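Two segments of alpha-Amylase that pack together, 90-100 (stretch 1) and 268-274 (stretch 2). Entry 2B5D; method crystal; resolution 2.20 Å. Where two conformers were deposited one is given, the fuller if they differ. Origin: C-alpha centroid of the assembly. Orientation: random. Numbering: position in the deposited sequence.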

ATOM      1  N   GLU A  90      -2.872 -25.269 -33.098  1.00 83.14           N
ATOM      2  CA  GLU A  90      -4.239 -25.432 -33.636  1.00 84.33           C
ATOM      3  C   GLU A  90      -5.046 -24.132 -33.652  1.00 84.45           C
ATOM      4  O   GLU A  90      -5.573 -23.752 -34.697  1.00 84.86           O
ATOM      5  CB  GLU A  90      -5.020 -26.559 -32.927  1.00 84.77           C
ATOM      6  CG  GLU A  90      -5.075 -27.888 -33.703  0.65 86.43           C
ATOM      7  CD  GLU A  90      -6.222 -27.967 -34.724  0.65 88.68           C
ATOM      8  OE1 GLU A  90      -6.786 -29.078 -34.888  0.65 89.61           O
ATOM      9  OE2 GLU A  90      -6.565 -26.938 -35.359  0.65 89.00           O
ATOM     10  N   ARG A  91      -5.124 -23.451 -32.507  1.00 84.59           N
ATOM     11  CA  ARG A  91      -5.838 -22.173 -32.387  1.00 84.53           C
ATOM     12  C   ARG A  91      -5.335 -21.108 -33.369  1.00 84.06           C
ATOM     13  O   ARG A  91      -6.072 -20.183 -33.705  1.00 83.66           O
ATOM     14  CB  ARG A  91      -5.782 -21.669 -30.930  1.00 85.05           C
ATOM     15  CG  ARG A  91      -6.266 -20.213 -30.662  1.00 87.11           C
ATOM     16  CD  ARG A  91      -7.755 -20.104 -30.284  1.00 91.33           C
ATOM     17  NE  ARG A  91      -7.986 -19.322 -29.050  1.00 94.58           N
ATOM     18  CZ  ARG A  91      -8.291 -18.016 -28.986  1.00 95.52           C
ATOM     19  NH1 ARG A  91      -8.404 -17.291 -30.098  1.00 95.81           N
ATOM     20  NH2 ARG A  91      -8.480 -17.424 -27.802  1.00 94.65           N
ATOM     21  N   THR A  92      -4.085 -21.232 -33.827  1.00 83.95           N
ATOM     22  CA  THR A  92      -3.509 -20.238 -34.752  1.00 83.79           C
ATOM     23  C   THR A  92      -3.776 -20.517 -36.230  1.00 83.84           C
ATOM     24  O   THR A  92      -3.696 -19.601 -37.065  1.00 83.27           O
ATOM     25  CB  THR A  92      -1.982 -20.034 -34.555  1.00 83.80           C
ATOM     26  OG1 THR A  92      -1.299 -21.291 -34.638  1.00 83.53           O
ATOM     27  CG2 THR A  92      -1.686 -19.346 -33.218  1.00 83.54           C
ATOM     28  N   LYS A  93      -4.085 -21.784 -36.532  1.00 84.07           N
ATOM     29  CA  LYS A  93      -4.280 -22.287 -37.894  1.00 84.37           C
ATOM     30  C   LYS A  93      -5.107 -21.379 -38.826  1.00 84.30           C
ATOM     31  O   LYS A  93      -4.783 -21.246 -40.009  1.00 83.81           O
ATOM     32  CB  LYS A  93      -4.903 -23.678 -37.832  1.00 84.75           C
ATOM     33  CG  LYS A  93      -4.518 -24.607 -38.982  1.00 84.77           C
ATOM     34  CD  LYS A  93      -4.894 -26.061 -38.660  1.00 84.96           C
ATOM     35  CE  LYS A  93      -4.096 -26.647 -37.482  1.00 86.36           C
ATOM     36  NZ  LYS A  93      -2.633 -26.823 -37.784  1.00 86.27           N
ATOM     37  N   LYS A  94      -6.161 -20.755 -38.298  1.00 84.32           N
ATOM     38  CA  LYS A  94      -6.988 -19.877 -39.130  1.00 84.93           C
ATOM     39  C   LYS A  94      -6.704 -18.371 -38.922  1.00 83.99           C
ATOM     40  O   LYS A  94      -7.357 -17.512 -39.541  1.00 84.23           O
ATOM     41  CB  LYS A  94      -8.481 -20.218 -38.969  1.00 85.02           C
ATOM     42  CG  LYS A  94      -9.273 -20.183 -40.306  1.00 86.91           C
ATOM     43  CD  LYS A  94     -10.791 -20.457 -40.118  1.00 87.03           C
ATOM     44  CE  LYS A  94     -11.118 -21.975 -40.058  1.00 90.12           C
ATOM     45  NZ  LYS A  94     -12.366 -22.245 -39.262  1.00 90.66           N
ATOM     46  N   GLU A  95      -5.715 -18.064 -38.073  1.00 82.91           N
ATOM     47  CA  GLU A  95      -5.250 -16.682 -37.830  1.00 81.09           C
ATOM     48  C   GLU A  95      -4.122 -16.382 -38.806  1.00 79.95           C
ATOM     49  O   GLU A  95      -3.825 -17.213 -39.674  1.00 79.81           O
ATOM     50  CB  GLU A  95      -4.750 -16.534 -36.397  1.00 80.95           C
ATOM     51  CG  GLU A  95      -5.581 -17.286 -35.390  1.00 81.19           C
ATOM     52  CD  GLU A  95      -5.256 -16.901 -33.963  1.00 82.76           C
ATOM     53  OE1 GLU A  95      -6.014 -16.104 -33.368  1.00 82.08           O
ATOM     54  OE2 GLU A  95      -4.237 -17.386 -33.429  1.00 82.95           O
ATOM     55  N   HIS A  96      -3.491 -15.211 -38.664  1.00 78.41           N
ATOM     56  CA  HIS A  96      -2.330 -14.831 -39.495  1.00 76.55           C
ATOM     57  C   HIS A  96      -1.297 -15.964 -39.683  1.00 75.49           C
ATOM     58  O   HIS A  96      -0.948 -16.671 -38.726  1.00 75.26           O
ATOM     59  CB  HIS A  96      -1.653 -13.600 -38.911  1.00 76.38           C
ATOM     60  CG  HIS A  96      -0.859 -12.809 -39.904  1.00 76.21           C
ATOM     61  ND1 HIS A  96      -1.230 -11.542 -40.310  1.00 76.55           N
ATOM     62  CD2 HIS A  96       0.296 -13.089 -40.554  1.00 75.39           C
ATOM     63  CE1 HIS A  96      -0.344 -11.084 -41.178  1.00 77.19           C
ATOM     64  NE2 HIS A  96       0.593 -12.002 -41.340  1.00 76.45           N
ATOM     65  N   PRO A  97      -0.836 -16.170 -40.931  1.00 74.49           N
ATOM     66  CA  PRO A  97       0.202 -17.160 -41.219  1.00 73.71           C
ATOM     67  C   PRO A  97       1.554 -16.981 -40.495  1.00 72.73           C
ATOM     68  O   PRO A  97       2.213 -17.975 -40.207  1.00 72.60           O
ATOM     69  CB  PRO A  97       0.377 -17.044 -42.741  1.00 74.10           C
ATOM     70  CG  PRO A  97      -0.178 -15.713 -43.084  1.00 73.99           C
ATOM     71  CD  PRO A  97      -1.312 -15.527 -42.167  1.00 74.32           C
ATOM     72  N   LEU A  98       1.967 -15.740 -40.228  1.00 71.85           N
ATOM     73  CA  LEU A  98       3.175 -15.470 -39.416  1.00 70.83           C
ATOM     74  C   LEU A  98       2.989 -16.044 -38.023  1.00 70.57           C
ATOM     75  O   LEU A  98       3.840 -16.784 -37.515  1.00 70.46           O
ATOM     76  CB  LEU A  98       3.478 -13.962 -39.341  1.00 70.19           C
ATOM     77  CG  LEU A  98       4.100 -13.330 -40.596  1.00 69.19           C
ATOM     78  CD1 LEU A  98       4.227 -11.822 -40.474  1.00 66.36           C
ATOM     79  CD2 LEU A  98       5.453 -13.959 -40.933  1.00 67.65           C
ATOM     80  N   LYS A  99       1.833 -15.719 -37.451  1.00 70.51           N
ATOM     81  CA  LYS A  99       1.422 -16.113 -36.124  1.00 70.65           C
ATOM     82  C   LYS A  99       1.294 -17.621 -36.029  1.00 70.89           C
ATOM     83  O   LYS A  99       1.801 -18.224 -35.075  1.00 71.18           O
ATOM     84  CB  LYS A  99       0.112 -15.419 -35.780  1.00 70.37           C
ATOM     85  CG  LYS A  99      -0.402 -15.681 -34.383  1.00 71.17           C
ATOM     86  CD  LYS A  99      -1.568 -14.763 -34.103  1.00 70.28           C
ATOM     87  CE  LYS A  99      -2.044 -14.938 -32.697  1.00 72.31           C
ATOM     88  NZ  LYS A  99      -3.217 -14.039 -32.464  1.00 74.74           N
ATOM     89  N   HIS A 100       0.649 -18.236 -37.024  1.00 71.06           N
ATOM     90  CA  HIS A 100       0.612 -19.719 -37.117  1.00 70.58           C
ATOM     91  C   HIS A 100       2.005 -20.343 -37.197  1.00 69.67           C
ATOM     92  O   HIS A 100       2.295 -21.296 -36.490  1.00 69.21           O
ATOM     93  CB  HIS A 100      -0.256 -20.228 -38.290  1.00 70.68           C
ATOM     94  CG  HIS A 100      -0.392 -21.726 -38.322  1.00 71.18           C
ATOM     95  ND1 HIS A 100       0.267 -22.518 -39.238  1.00 71.94           N
ATOM     96  CD2 HIS A 100      -1.058 -22.577 -37.504  1.00 71.81           C
ATOM     97  CE1 HIS A 100      -0.001 -23.790 -38.996  1.00 73.19           C
ATOM     98  NE2 HIS A 100      -0.808 -23.853 -37.952  1.00 73.61           N
ATOM     99  N   ASP A 268      -3.207 -11.420 -24.018  1.00 81.26           N
ATOM    100  CA  ASP A 268      -4.039 -11.279 -25.210  1.00 82.19           C
ATOM    101  C   ASP A 268      -5.088 -12.366 -25.355  1.00 82.84           C
ATOM    102  O   ASP A 268      -6.242 -12.077 -25.667  1.00 82.74           O
ATOM    103  CB  ASP A 268      -3.168 -11.258 -26.467  1.00 81.99           C
ATOM    104  CG  ASP A 268      -2.234 -10.068 -26.506  1.00 82.67           C
ATOM    105  OD1 ASP A 268      -1.268 -10.108 -27.308  1.00 82.63           O
ATOM    106  OD2 ASP A 268      -2.458  -9.105 -25.730  1.00 82.36           O
ATOM    107  N   ARG A 269      -4.683 -13.613 -25.156  1.00 83.81           N
ATOM    108  CA  ARG A 269      -5.605 -14.729 -25.317  1.00 85.07           C
ATOM    109  C   ARG A 269      -6.741 -14.637 -24.281  1.00 86.09           C
ATOM    110  O   ARG A 269      -6.551 -14.121 -23.171  1.00 86.13           O
ATOM    111  CB  ARG A 269      -4.864 -16.058 -25.194  1.00 84.50           C
ATOM    112  CG  ARG A 269      -5.352 -17.126 -26.130  1.00 83.99           C
ATOM    113  CD  ARG A 269      -4.417 -17.337 -27.314  1.00 83.09           C
ATOM    114  NE  ARG A 269      -4.965 -16.816 -28.560  1.00 82.18           N
ATOM    115  CZ  ARG A 269      -4.602 -17.203 -29.784  1.00 81.69           C
ATOM    116  NH1 ARG A 269      -3.674 -18.135 -29.976  1.00 78.54           N
ATOM    117  NH2 ARG A 269      -5.190 -16.653 -30.834  1.00 83.16           N
ATOM    118  N   GLU A 270      -7.921 -15.130 -24.658  1.00 87.46           N
ATOM    119  CA  GLU A 270      -9.107 -15.089 -23.788  1.00 88.27           C
ATOM    120  C   GLU A 270      -8.897 -15.880 -22.506  1.00 88.40           C
ATOM    121  O   GLU A 270      -8.283 -16.943 -22.515  1.00 87.75           O
ATOM    122  CB  GLU A 270     -10.350 -15.582 -24.528  1.00 88.34           C
ATOM    123  CG  GLU A 270     -10.625 -14.833 -25.830  1.00 90.09           C
ATOM    124  CD  GLU A 270     -12.075 -14.965 -26.274  1.00 92.22           C
ATOM    125  OE1 GLU A 270     -12.323 -15.459 -27.400  1.00 92.20           O
ATOM    126  OE2 GLU A 270     -12.968 -14.586 -25.484  1.00 92.33           O
ATOM    127  N   MET A 271      -9.427 -15.327 -21.416  1.00 89.36           N
ATOM    128  CA  MET A 271      -9.226 -15.823 -20.052  1.00 90.24           C
ATOM    129  C   MET A 271      -9.497 -17.323 -19.827  1.00 90.79           C
ATOM    130  O   MET A 271      -8.733 -17.996 -19.112  1.00 90.38           O
ATOM    131  CB  MET A 271     -10.041 -14.976 -19.066  1.00 90.26           C
ATOM    132  CG  MET A 271      -9.919 -15.416 -17.606  1.00 91.44           C
ATOM    133  SD  MET A 271      -8.202 -15.525 -17.052  1.00 93.32           S
ATOM    134  CE  MET A 271      -7.794 -13.776 -16.894  1.00 90.93           C
ATOM    135  N   GLU A 272     -10.579 -17.838 -20.418  1.00 91.54           N
ATOM    136  CA  GLU A 272     -10.934 -19.250 -20.237  1.00 92.29           C
ATOM    137  C   GLU A 272      -9.948 -20.159 -20.956  1.00 92.33           C
ATOM    138  O   GLU A 272      -9.629 -21.252 -20.477  1.00 92.29           O
ATOM    139  CB  GLU A 272     -12.371 -19.546 -20.678  1.00 92.35           C
ATOM    140  CG  GLU A 272     -13.035 -20.634 -19.804  1.00 93.11           C
ATOM    141  CD  GLU A 272     -14.384 -21.098 -20.330  1.00 92.80           C
ATOM    142  OE1 GLU A 272     -14.638 -20.940 -21.545  1.00 92.82           O
ATOM    143  OE2 GLU A 272     -15.185 -21.626 -19.521  1.00 92.91           O
ATOM    144  N   TYR A 273      -9.466 -19.682 -22.102  1.00 92.64           N
ATOM    145  CA  TYR A 273      -8.420 -20.353 -22.864  1.00 92.88           C
ATOM    146  C   TYR A 273      -7.114 -20.460 -22.064  1.00 92.76           C
ATOM    147  O   TYR A 273      -6.486 -21.526 -22.005  1.00 92.54           O
ATOM    148  CB  TYR A 273      -8.174 -19.590 -24.169  1.00 92.86           C
ATOM    149  CG  TYR A 273      -7.106 -20.199 -25.041  1.00 93.67           C
ATOM    150  CD1 TYR A 273      -5.745 -20.018 -24.753  1.00 94.17           C
ATOM    151  CD2 TYR A 273      -7.447 -20.961 -26.154  1.00 94.00           C
ATOM    152  CE1 TYR A 273      -4.757 -20.586 -25.551  1.00 93.71           C
ATOM    153  CE2 TYR A 273      -6.467 -21.525 -26.959  1.00 94.52           C
ATOM    154  CZ  TYR A 273      -5.129 -21.333 -26.652  1.00 93.49           C
ATOM    155  OH  TYR A 273      -4.167 -21.893 -27.452  1.00 93.89           O
ATOM    156  N   ILE A 274      -6.741 -19.346 -21.433  1.00 92.84           N
ATOM    157  CA  ILE A 274      -5.377 -19.129 -20.946  1.00 93.01           C
ATOM    158  C   ILE A 274      -5.161 -19.390 -19.444  1.00 93.42           C
ATOM    159  O   ILE A 274      -4.017 -19.402 -18.982  1.00 93.45           O
ATOM    160  CB  ILE A 274      -4.850 -17.703 -21.376  1.00 92.77           C
ATOM    161  CG1 ILE A 274      -3.311 -17.661 -21.402  1.00 92.67           C
ATOM    162  CG2 ILE A 274      -5.474 -16.575 -20.530  1.00 91.45           C
ATOM    163  CD1 ILE A 274      -2.669 -18.568 -22.455  1.00 91.34           C
TER

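Two arginines, one from each segment, account for most of this small contact of 290 Å². Arg 269 starts from a CA-to-CB bond that points sideways, yet its side chain bends through off-well torsions (chi1 -142°, chi2 104°, chi3 -107°) and brings its guanidinium to the first segment. There NH2 forms a salt bridge with Glu 95. The two hydrogen bonds within it are unequal: NH2 to OE2 is 2.9 Å with an N-H...O angle of 173°, whereas NH2 to OE1, although shorter at 2.7 Å, is weak because the angle falls to 117°. Glu 95 OE1 lies at the edge of the guanidinium, near its plane, where N-H groups can reach it.

The same carboxylate gathers a second cation, with Lys 99 NZ 3.6 Å from Glu 95 OE1 in a salt bridge. It thereby offsets the like charges of Lys 99 NZ and Arg 269 NH2, 3.7 Å apart.

Arg 91, directed toward the second segment, covers its partner differently. Its NH1 is 3.4 Å from Arg 269 NH2; both are donors, so no hydrogen bond forms, and NH2 of Arg 269 sits over one face of the Arg 91 guanidinium. Tyr 273 CD2 approaches the edge of that group, 3.4 Å from Arg 91 NE.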